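Local coordinates for protein cellulose hydrolase (Bacillus licheniformis, PDB 4YZT) that hydrolyses beta-1,4-glucosidic linkages within cellulose chains, as a three-module endoglucanase of glycoside hydrolase family 5, at residues W303-G307 against W318-K324; I269-T274 against Y286-V291; D65-K69 against K324-I328. Numbering follows the deposited sequence.

Interaction 1: residues W303-G307 against W318-K324; sequences WWDNG and WRDPVVK. With BGC (beta-D-glucopyranose), chain B; BGC (beta-D-glucopyranose), chain C.
Two tryptophans meet rim to rim here instead of stacking: the six-membered rings of Trp303 and Trp318 have nearly parallel planes (6° apart), yet their centroids are 5.8 Å apart and neither lies over the other, with Trp303 CZ3 to Trp318 CZ3 at 3.6 Å. Trp303 ends strand 299-303, the eighth of the barrel; residues 304-307 run on as a loop. Across from it, Trp318 and Arg319 lead into helix 321-330, whose N-cap, Asp320, accepts from Val323 N at OD1 (3.2 Å). The backbones stay well separated, CA to CA 9.8 Å for Trp303-Lys324 and 10.3 Å for Gly307-Trp318, so long side chains bridge most of the gap. The t rotamer of Trp303 carries its CH2 to 3.9 Å from Val323 CG1, at the ring edge, and to 3.8 Å from Lys324 CA. Asp305 folds the loop into an Asx turn, OD1 accepting from Gly307 N at 3.0 Å, while its OD2 is held by Trp35 and Phe311. Gly307 has a phi of 101°, which favours glycine, and its O receives two weak hydrogen bonds, 3.1 Å each from Arg319 NH1 and NH2. On the substrate side, Trp304 lays one ring face against the chain C glucose, and its NE1 donates to O2 of the chain B glucose (3.0 Å); Asn306 ND2 donates to O3 of that same chain B sugar (3.1 Å). The chemistry is thus split by residue: the Trp303 ring packs on Trp318, Val323 and Lys324, whereas Trp304 offers a ring face and its indole NH, and Asn306 its side-chain amide, to the sugars of the glycan pocket.

Interaction 2: residues I269-T274 against Y286-V291; sequences IGEYGT and YHDTFV. With BGC (beta-D-glucopyranose), chain C.
Strand 269-272 and helix 286-291 run antiparallel, 166° between their directions and 11.7 Å between axes at closest approach, as in the beta-alpha-beta units of a TIM barrel. In CA register, Tyr272 faces Phe290 (8.8 Å) and Gly273 faces His287 (7.0 Å); Gly273, at phi 136°, adopts a conformation suited to glycine. Tyr272 (chi1 p) and Phe290 (chi1 t) both point across the gap: Tyr272 CB is 3.6 Å from Phe290 CE2, and the rings meet obliquely, centroids 5.2 Å apart. Ile269 CD1 reaches Phe290 CZ (3.9 Å), Tyr272 CZ reaches Val291 CG2 (3.8 Å), and Thr274 OG1 touches the His287 ring edge, 3.4 Å from His287 CE1; His287 ND1 is hydrogen-bonded to Lys283 O. A water accepts from Gly273 N (2.9 Å) and donates to Tyr286 OH (2.8 Å), which also bonds Ser226 O. The CA-to-CB bond of Glu271 points away from the helix; in the glycan pocket its OE2 accepts from O2 of the chain C glucose (2.7 Å). The strand lies between strands 218-224 and 299-303, while helix 280-296 packs between helices 243-261 and 321-330.

Interaction 3: residues D65-K69 against K324-I328; sequences DAGFK and KEIVI
Lys324 opens the contact on helix 321-330, its CD 4.2 Å from Ala66 CB and its CG 4.5 Å from Phe68 CE2; farther out, the ammonium makes a cation-pi interaction with Trp318. Glu325 points its CA-CB bond away, but its OE2 forms a salt bridge with Lys324 NZ at 2.6 Å. A water accepts from Lys324 NZ (3.0 Å) and lies 2.7 Å from Ala66 O and 3.0 Å from Glu325 OE1, linking the helix to the opposite backbone. The CA-to-CB bond of Val327 points toward 65-69, with CG1 3.9 Å from Phe68 CE1. Ile328, with both chi angles m, sets CD1 3.7 Å from the Phe68 ring centroid and 5° off the normal, a CH-pi contact over the face, while its CG1 comes to 3.4 Å from Ala66 O. The facing segment ends helix 57-66 in a Schellman motif: Gly67, at phi 108°, breaks the helix and leads to extended Phe68. Gly67 CA is 6.3 Å from Ile328 CA, and a beta carbon on Gly67 would crowd Ile328 CG2. The helices after the first and eighth barrel strands thus meet, closing the helical ring, with apolar and CH-pi contacts giving way to charge and water.

Interaction 2 is wholly buried and joins a barrel strand to its own helix, whereas interactions 1 and 3 are partly buried and both use helix 321-330, sharing Lys324. Interaction 3 connects segments far apart in sequence, and interactions 1 and 2 fall inside the chain loop it closes. The three meet around Trp303: Phe68 CZ comes to 3.6 Å from Trp303 CE3, Val327 CG2 to 4.1 Å from Trp303 CE2, and the Tyr272 ring stacks on it. Sugar contacts belong to interactions 1 and 2, both touching the chain C glucose; interaction 3 instead reaches outward to a salt bridge and water, and its segments contact no glucose.

Interaction 1: residues W303-G307 against W318-K324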
loop_
_atom_site.group_PDB
_atom_site.type_symbol
_atom_site.label_atom_id
_atom_site.label_comp_id
_atom_site.label_asym_id
_atom_site.label_seq_id
_atom_site.Cartn_x
_atom_site.Cartn_y
_atom_site.Cartn_z
ATOM N N TRP A 303 7.090 1.539 -2.844
ATOM C CA TRP A 303 5.625 1.394 -2.705
ATOM C C TRP A 303 5.194 -0.072 -2.707
ATOM O O TRP A 303 5.585 -0.827 -3.607
ATOM C CB TRP A 303 4.956 2.141 -3.871
ATOM C CG TRP A 303 3.534 2.600 -3.734
ATOM C CD1 TRP A 303 2.760 2.638 -2.607
ATOM C CD2 TRP A 303 2.726 3.129 -4.795
ATOM N NE1 TRP A 303 1.504 3.150 -2.916
ATOM C CE2 TRP A 303 1.472 3.466 -4.249
ATOM C CE3 TRP A 303 2.948 3.348 -6.156
ATOM C CZ2 TRP A 303 0.438 4.003 -5.022
ATOM C CZ3 TRP A 303 1.921 3.887 -6.922
ATOM C CH2 TRP A 303 0.682 4.193 -6.353
ATOM N N TRP A 304 4.401 -0.479 -1.722
ATOM C CA TRP A 304 3.896 -1.860 -1.720
ATOM C C TRP A 304 2.683 -1.992 -2.615
ATOM O O TRP A 304 1.649 -1.343 -2.408
ATOM C CB TRP A 304 3.549 -2.354 -0.309
ATOM C CG TRP A 304 3.053 -3.789 -0.335
ATOM C CD1 TRP A 304 1.778 -4.231 -0.119
ATOM C CD2 TRP A 304 3.841 -4.960 -0.622
ATOM N NE1 TRP A 304 1.722 -5.608 -0.263
ATOM C CE2 TRP A 304 2.976 -6.076 -0.565
ATOM C CE3 TRP A 304 5.194 -5.170 -0.921
ATOM C CZ2 TRP A 304 3.422 -7.383 -0.787
ATOM C CZ3 TRP A 304 5.634 -6.464 -1.142
ATOM C CH2 TRP A 304 4.749 -7.556 -1.076
ATOM N N ASP A 305 2.822 -2.860 -3.609
ATOM C CA ASP A 305 1.751 -3.138 -4.549
ATOM C C ASP A 305 1.601 -4.659 -4.659
ATOM O O ASP A 305 2.459 -5.337 -5.239
ATOM C CB ASP A 305 2.071 -2.490 -5.897
ATOM C CG ASP A 305 0.935 -2.604 -6.897
ATOM O OD1 ASP A 305 -0.047 -3.326 -6.616
ATOM O OD2 ASP A 305 1.023 -1.968 -7.972
ATOM N N ASN A 306 0.536 -5.207 -4.087
ATOM C CA ASN A 306 0.356 -6.653 -4.152
ATOM C C ASN A 306 -0.329 -7.137 -5.437
ATOM O O ASN A 306 -0.620 -8.321 -5.576
ATOM C CB ASN A 306 -0.421 -7.164 -2.928
ATOM C CG ASN A 306 -1.883 -6.712 -2.902
ATOM O OD1 ASN A 306 -2.372 -6.037 -3.812
ATOM N ND2 ASN A 306 -2.594 -7.110 -1.845
ATOM N N GLY A 307 -0.583 -6.217 -6.367
ATOM C CA GLY A 307 -1.190 -6.576 -7.635
ATOM C C GLY A 307 -2.677 -6.263 -7.680
ATOM O O GLY A 307 -3.277 -6.206 -8.752
ATOM N N TRP A 318 -3.142 1.821 -14.256
ATOM C CA TRP A 318 -3.212 2.051 -12.818
ATOM C C TRP A 318 -4.654 2.265 -12.365
ATOM O O TRP A 318 -5.385 3.017 -12.993
ATOM C CB TRP A 318 -2.345 3.252 -12.454
ATOM C CG TRP A 318 -0.901 2.977 -12.731
ATOM C CD1 TRP A 318 -0.265 3.061 -13.932
ATOM C CD2 TRP A 318 0.073 2.526 -11.790
ATOM N NE1 TRP A 318 1.054 2.703 -13.797
ATOM C CE2 TRP A 318 1.292 2.380 -12.487
ATOM C CE3 TRP A 318 0.037 2.233 -10.418
ATOM C CZ2 TRP A 318 2.465 1.958 -11.862
ATOM C CZ3 TRP A 318 1.207 1.832 -9.800
ATOM C CH2 TRP A 318 2.398 1.684 -10.525
ATOM N N ARG A 319 -5.061 1.598 -11.284
ATOM C CA ARG A 319 -6.444 1.688 -10.804
ATOM C C ARG A 319 -6.770 3.086 -10.269
ATOM O O ARG A 319 -7.921 3.521 -10.280
ATOM C CB ARG A 319 -6.702 0.635 -9.717
ATOM C CG ARG A 319 -6.698 -0.802 -10.228
ATOM C CD ARG A 319 -6.861 -1.800 -9.086
ATOM N NE ARG A 319 -6.858 -3.184 -9.560
ATOM C CZ ARG A 319 -5.762 -3.936 -9.658
ATOM N NH1 ARG A 319 -4.577 -3.445 -9.310
ATOM N NH2 ARG A 319 -5.857 -5.186 -10.096
ATOM N N ASP A 320 -5.744 3.772 -9.786
ATOM C CA ASP A 320 -5.853 5.161 -9.342
ATOM C C ASP A 320 -4.667 5.903 -9.943
ATOM O O ASP A 320 -3.580 5.897 -9.376
ATOM C CB ASP A 320 -5.850 5.251 -7.809
ATOM C CG ASP A 320 -6.023 6.677 -7.292
ATOM O OD1 ASP A 320 -5.928 7.628 -8.091
ATOM O OD2 ASP A 320 -6.252 6.842 -6.074
ATOM N N PRO A 321 -4.860 6.515 -11.112
ATOM C CA PRO A 321 -3.715 7.107 -11.803
ATOM C C PRO A 321 -3.176 8.334 -11.081
ATOM O O PRO A 321 -1.987 8.634 -11.188
ATOM C CB PRO A 321 -4.292 7.503 -13.161
ATOM C CG PRO A 321 -5.504 6.673 -13.310
ATOM C CD PRO A 321 -6.066 6.505 -11.960
ATOM N N VAL A 322 -4.052 9.046 -10.382
ATOM C CA VAL A 322 -3.646 10.255 -9.674
ATOM C C VAL A 322 -2.693 9.925 -8.528
ATOM O O VAL A 322 -1.653 10.576 -8.383
ATOM C CB VAL A 322 -4.862 11.027 -9.130
ATOM C CG1 VAL A 322 -4.420 12.141 -8.187
ATOM C CG2 VAL A 322 -5.701 11.566 -10.288
ATOM N N VAL A 323 -3.028 8.922 -7.717
ATOM C CA VAL A 323 -2.157 8.603 -6.591
ATOM C C VAL A 323 -0.789 8.129 -7.124
ATOM O O VAL A 323 0.250 8.454 -6.538
ATOM C CB VAL A 323 -2.788 7.562 -5.635
ATOM C CG1 VAL A 323 -2.701 6.137 -6.207
ATOM C CG2 VAL A 323 -2.117 7.623 -4.279
ATOM N N LYS A 324 -0.783 7.409 -8.244
ATOM C CA LYS A 324 0.469 7.011 -8.882
ATOM C C LYS A 324 1.297 8.230 -9.296
ATOM O O LYS A 324 2.504 8.285 -9.053
ATOM C CB LYS A 324 0.212 6.135 -10.116
ATOM C CG LYS A 324 1.503 5.690 -10.849
ATOM C CD LYS A 324 1.816 6.531 -12.088
ATOM C CE LYS A 324 0.851 6.250 -13.219
ATOM N NZ LYS A 324 1.257 6.926 -14.493
HETATM C C2 BGC B . 0.065 -8.781 0.928
HETATM C C3 BGC B . -1.081 -9.737 1.033
HETATM C C4 BGC B . -0.581 -11.128 1.270
HETATM C C5 BGC B . 0.307 -11.178 2.499
HETATM C C6 BGC B . 0.843 -12.574 2.685
HETATM C C1 BGC B . 0.937 -8.858 2.155
HETATM O O2 BGC B . -0.392 -7.422 0.748
HETATM O O3 BGC B . -1.888 -9.644 -0.182
HETATM O O4 BGC B . -1.674 -12.105 1.484
HETATM O O5 BGC B . 1.438 -10.233 2.397
HETATM O O6 BGC B . 1.506 -12.682 3.943
HETATM C C2 BGC C . 5.062 -7.902 4.189
HETATM C C3 BGC C . 4.226 -8.020 2.964
HETATM C C4 BGC C . 2.799 -7.884 3.265
HETATM C C5 BGC C . 2.568 -6.539 3.954
HETATM C C6 BGC C . 1.135 -6.187 4.252
HETATM C C1 BGC C . 4.676 -6.573 4.778
HETATM O O1 BGC C . 5.556 -6.028 5.715
HETATM O O2 BGC C . 6.489 -7.842 3.874
HETATM O O3 BGC C . 4.506 -9.279 2.204
HETATM O O4 BGC C . 2.043 -7.990 2.006
HETATM O O5 BGC C . 3.301 -6.572 5.220
HETATM O O6 BGC C . 0.669 -7.104 5.229
#

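Interaction 2: residues I269-T274 against Y286-V291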
loop_
_atom_site.group_PDB
_atom_site.type_symbol
_atom_site.label_atom_id
_atom_site.label_comp_id
_atom_site.label_asym_id
_atom_site.label_seq_id
_atom_site.Cartn_x
_atom_site.Cartn_y
_atom_site.Cartn_z
ATOM N N ILE A 269 13.025 2.686 2.741
ATOM C CA ILE A 269 11.728 2.288 3.269
ATOM C C ILE A 269 11.218 1.209 2.319
ATOM O O ILE A 269 10.712 1.520 1.237
ATOM C CB ILE A 269 10.766 3.481 3.349
ATOM C CG1 ILE A 269 11.355 4.590 4.227
ATOM C CG2 ILE A 269 9.427 3.065 3.898
ATOM C CD1 ILE A 269 10.834 5.973 3.885
ATOM N N GLY A 270 11.426 -0.052 2.686
ATOM C CA GLY A 270 11.196 -1.144 1.745
ATOM C C GLY A 270 9.744 -1.341 1.354
ATOM O O GLY A 270 9.452 -1.869 0.270
ATOM N N GLU A 271 8.833 -0.941 2.244
ATOM C CA GLU A 271 7.398 -0.991 1.960
ATOM C C GLU A 271 6.654 0.143 2.653
ATOM O O GLU A 271 6.899 0.423 3.834
ATOM C CB GLU A 271 6.770 -2.327 2.415
ATOM C CG GLU A 271 7.362 -3.599 1.788
ATOM C CD GLU A 271 6.689 -4.860 2.284
ATOM O OE1 GLU A 271 5.533 -4.758 2.775
ATOM O OE2 GLU A 271 7.296 -5.958 2.186
ATOM N N TYR A 272 5.728 0.759 1.925
ATOM C CA TYR A 272 4.744 1.692 2.467
ATOM C C TYR A 272 3.542 1.679 1.529
ATOM O O TYR A 272 3.638 1.217 0.379
ATOM C CB TYR A 272 5.298 3.126 2.589
ATOM C CG TYR A 272 5.327 3.822 1.255
ATOM C CD1 TYR A 272 4.265 4.632 0.838
ATOM C CD2 TYR A 272 6.390 3.631 0.382
ATOM C CE1 TYR A 272 4.272 5.240 -0.416
ATOM C CE2 TYR A 272 6.415 4.244 -0.868
ATOM C CZ TYR A 272 5.346 5.033 -1.264
ATOM O OH TYR A 272 5.372 5.619 -2.508
ATOM N N GLY A 273 2.420 2.217 2.002
ATOM C CA GLY A 273 1.276 2.417 1.136
ATOM C C GLY A 273 -0.025 2.008 1.791
ATOM O O GLY A 273 -0.035 1.417 2.871
ATOM N N THR A 274 -1.142 2.318 1.140
ATOM C CA THR A 274 -2.423 1.912 1.698
ATOM C C THR A 274 -2.702 0.476 1.293
ATOM O O THR A 274 -2.128 -0.038 0.325
ATOM C CB THR A 274 -3.587 2.850 1.267
ATOM O OG1 THR A 274 -3.581 3.034 -0.157
ATOM C CG2 THR A 274 -3.429 4.203 1.941
ATOM N N TYR A 286 -2.325 11.192 2.078
ATOM C CA TYR A 286 -1.431 10.277 2.782
ATOM C C TYR A 286 -0.174 9.998 1.954
ATOM O O TYR A 286 0.959 10.101 2.448
ATOM C CB TYR A 286 -2.162 8.969 3.113
ATOM C CG TYR A 286 -1.330 7.997 3.923
ATOM C CD1 TYR A 286 -0.504 7.070 3.299
ATOM C CD2 TYR A 286 -1.350 8.021 5.317
ATOM C CE1 TYR A 286 0.271 6.191 4.037
ATOM C CE2 TYR A 286 -0.589 7.137 6.048
ATOM C CZ TYR A 286 0.222 6.238 5.409
ATOM O OH TYR A 286 0.992 5.358 6.142
ATOM N N HIS A 287 -0.361 9.662 0.683
ATOM C CA HIS A 287 0.792 9.318 -0.141
ATOM C C HIS A 287 1.692 10.534 -0.381
ATOM O O HIS A 287 2.915 10.436 -0.250
ATOM C CB HIS A 287 0.341 8.698 -1.460
ATOM C CG HIS A 287 -0.068 7.261 -1.334
ATOM N ND1 HIS A 287 -1.310 6.877 -0.877
ATOM C CD2 HIS A 287 0.609 6.114 -1.593
ATOM C CE1 HIS A 287 -1.387 5.557 -0.866
ATOM N NE2 HIS A 287 -0.235 5.068 -1.294
ATOM N N ASP A 288 1.108 11.685 -0.703
ATOM C CA ASP A 288 1.917 12.877 -0.924
ATOM C C ASP A 288 2.689 13.265 0.330
ATOM O O ASP A 288 3.866 13.611 0.263
ATOM C CB ASP A 288 1.061 14.065 -1.370
ATOM C CG ASP A 288 1.889 15.320 -1.565
ATOM O OD1 ASP A 288 2.618 15.412 -2.581
ATOM O OD2 ASP A 288 1.832 16.211 -0.691
ATOM N N THR A 289 2.019 13.193 1.476
ATOM C CA THR A 289 2.636 13.602 2.729
ATOM C C THR A 289 3.770 12.659 3.093
ATOM O O THR A 289 4.876 13.112 3.405
ATOM C CB THR A 289 1.615 13.643 3.885
ATOM O OG1 THR A 289 0.554 14.547 3.547
ATOM C CG2 THR A 289 2.274 14.106 5.177
ATOM N N PHE A 290 3.506 11.352 3.049
ATOM C CA PHE A 290 4.552 10.405 3.411
ATOM C C PHE A 290 5.733 10.428 2.446
ATOM O O PHE A 290 6.885 10.420 2.878
ATOM C CB PHE A 290 4.032 8.972 3.504
ATOM C CG PHE A 290 5.085 8.016 3.964
ATOM C CD1 PHE A 290 5.485 8.011 5.294
ATOM C CD2 PHE A 290 5.717 7.162 3.067
ATOM C CE1 PHE A 290 6.486 7.165 5.728
ATOM C CE2 PHE A 290 6.716 6.303 3.496
ATOM C CZ PHE A 290 7.100 6.305 4.822
ATOM N N VAL A 291 5.471 10.446 1.146
ATOM C CA VAL A 291 6.588 10.396 0.209
ATOM C C VAL A 291 7.423 11.679 0.295
ATOM O O VAL A 291 8.654 11.621 0.214
ATOM C CB VAL A 291 6.104 10.147 -1.236
ATOM C CG1 VAL A 291 7.297 10.175 -2.225
ATOM C CG2 VAL A 291 5.406 8.803 -1.298
HETATM C C2 BGC C . 5.062 -7.902 4.189
HETATM C C3 BGC C . 4.226 -8.020 2.964
HETATM C C4 BGC C . 2.799 -7.884 3.265
HETATM C C5 BGC C . 2.568 -6.539 3.954
HETATM C C6 BGC C . 1.135 -6.187 4.252
HETATM C C1 BGC C . 4.676 -6.573 4.778
HETATM O O1 BGC C . 5.556 -6.028 5.715
HETATM O O2 BGC C . 6.489 -7.842 3.874
HETATM O O3 BGC C . 4.506 -9.279 2.204
HETATM O O4 BGC C . 2.043 -7.990 2.006
HETATM O O5 BGC C . 3.301 -6.572 5.220
HETATM O O6 BGC C . 0.669 -7.104 5.229
HETATM O O HOH W 1 2.313 3.506 4.547
#

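Interaction 3: residues D65-K69 against K324-I328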
loop_
_atom_site.group_PDB
_atom_site.type_symbol
_atom_site.label_atom_id
_atom_site.label_comp_id
_atom_site.label_asym_id
_atom_site.label_seq_id
_atom_site.Cartn_x
_atom_site.Cartn_y
_atom_site.Cartn_z
ATOM N N ASP A 65 7.570 2.950 -17.737
ATOM C CA ASP A 65 6.761 4.005 -18.348
ATOM C C ASP A 65 6.210 4.963 -17.293
ATOM O O ASP A 65 6.082 6.163 -17.541
ATOM C CB ASP A 65 5.591 3.420 -19.139
ATOM C CG ASP A 65 6.022 2.763 -20.422
ATOM O OD1 ASP A 65 7.213 2.888 -20.795
ATOM O OD2 ASP A 65 5.154 2.145 -21.076
ATOM N N ALA A 66 5.891 4.415 -16.125
ATOM C CA ALA A 66 5.314 5.172 -15.017
ATOM C C ALA A 66 6.310 6.163 -14.400
ATOM O O ALA A 66 5.917 7.222 -13.901
ATOM C CB ALA A 66 4.809 4.221 -13.954
ATOM N N GLY A 67 7.592 5.810 -14.427
ATOM C CA GLY A 67 8.630 6.688 -13.916
ATOM C C GLY A 67 9.262 6.250 -12.606
ATOM O O GLY A 67 9.942 7.044 -11.960
ATOM N N PHE A 68 9.059 4.999 -12.202
ATOM C CA PHE A 68 9.771 4.512 -11.011
ATOM C C PHE A 68 11.248 4.317 -11.344
ATOM O O PHE A 68 11.592 3.921 -12.458
ATOM C CB PHE A 68 9.138 3.224 -10.476
ATOM C CG PHE A 68 7.766 3.446 -9.922
ATOM C CD1 PHE A 68 7.603 3.869 -8.610
ATOM C CD2 PHE A 68 6.645 3.301 -10.729
ATOM C CE1 PHE A 68 6.334 4.109 -8.085
ATOM C CE2 PHE A 68 5.377 3.540 -10.212
ATOM C CZ PHE A 68 5.234 3.947 -8.890
ATOM N N LYS A 69 12.118 4.633 -10.393
ATOM C CA LYS A 69 13.556 4.467 -10.608
ATOM C C LYS A 69 14.075 3.130 -10.067
ATOM O O LYS A 69 15.147 2.660 -10.453
ATOM C CB LYS A 69 14.334 5.613 -9.965
ATOM C CG LYS A 69 14.106 6.962 -10.627
ATOM C CD LYS A 69 15.040 7.997 -10.017
ATOM C CE LYS A 69 14.782 9.396 -10.543
ATOM N NZ LYS A 69 15.688 10.371 -9.862
ATOM N N LYS A 324 -0.783 7.409 -8.244
ATOM C CA LYS A 324 0.469 7.011 -8.882
ATOM C C LYS A 324 1.297 8.230 -9.296
ATOM O O LYS A 324 2.504 8.285 -9.053
ATOM C CB LYS A 324 0.212 6.135 -10.116
ATOM C CG LYS A 324 1.503 5.690 -10.849
ATOM C CD LYS A 324 1.816 6.531 -12.088
ATOM C CE LYS A 324 0.851 6.250 -13.219
ATOM N NZ LYS A 324 1.257 6.926 -14.493
ATOM N N GLU A 325 0.651 9.203 -9.929
ATOM C CA GLU A 325 1.371 10.387 -10.374
ATOM C C GLU A 325 1.897 11.184 -9.181
ATOM O O GLU A 325 2.988 11.759 -9.250
ATOM C CB GLU A 325 0.489 11.279 -11.256
ATOM C CG GLU A 325 0.001 10.633 -12.557
ATOM C CD GLU A 325 1.113 10.206 -13.512
ATOM O OE1 GLU A 325 2.295 10.563 -13.303
ATOM O OE2 GLU A 325 0.785 9.518 -14.505
ATOM N N ILE A 326 1.132 11.201 -8.092
ATOM C CA ILE A 326 1.571 11.843 -6.867
ATOM C C ILE A 326 2.869 11.204 -6.364
ATOM O O ILE A 326 3.805 11.910 -6.004
ATOM C CB ILE A 326 0.481 11.778 -5.780
ATOM C CG1 ILE A 326 -0.570 12.856 -6.052
ATOM C CG2 ILE A 326 1.072 11.976 -4.394
ATOM C CD1 ILE A 326 -1.833 12.723 -5.205
ATOM N N VAL A 327 2.936 9.875 -6.360
ATOM C CA VAL A 327 4.138 9.181 -5.881
ATOM C C VAL A 327 5.353 9.480 -6.767
ATOM O O VAL A 327 6.443 9.742 -6.271
ATOM C CB VAL A 327 3.899 7.650 -5.808
ATOM C CG1 VAL A 327 5.216 6.882 -5.651
ATOM C CG2 VAL A 327 2.944 7.317 -4.656
ATOM N N ILE A 328 5.143 9.460 -8.076
ATOM C CA ILE A 328 6.180 9.778 -9.054
ATOM C C ILE A 328 6.770 11.184 -8.868
ATOM O O ILE A 328 7.991 11.371 -8.901
ATOM C CB ILE A 328 5.607 9.638 -10.481
ATOM C CG1 ILE A 328 5.274 8.169 -10.741
ATOM C CG2 ILE A 328 6.574 10.199 -11.536
ATOM C CD1 ILE A 328 6.440 7.235 -10.505
HETATM O O HOH W 2 3.768 8.485 -14.886
#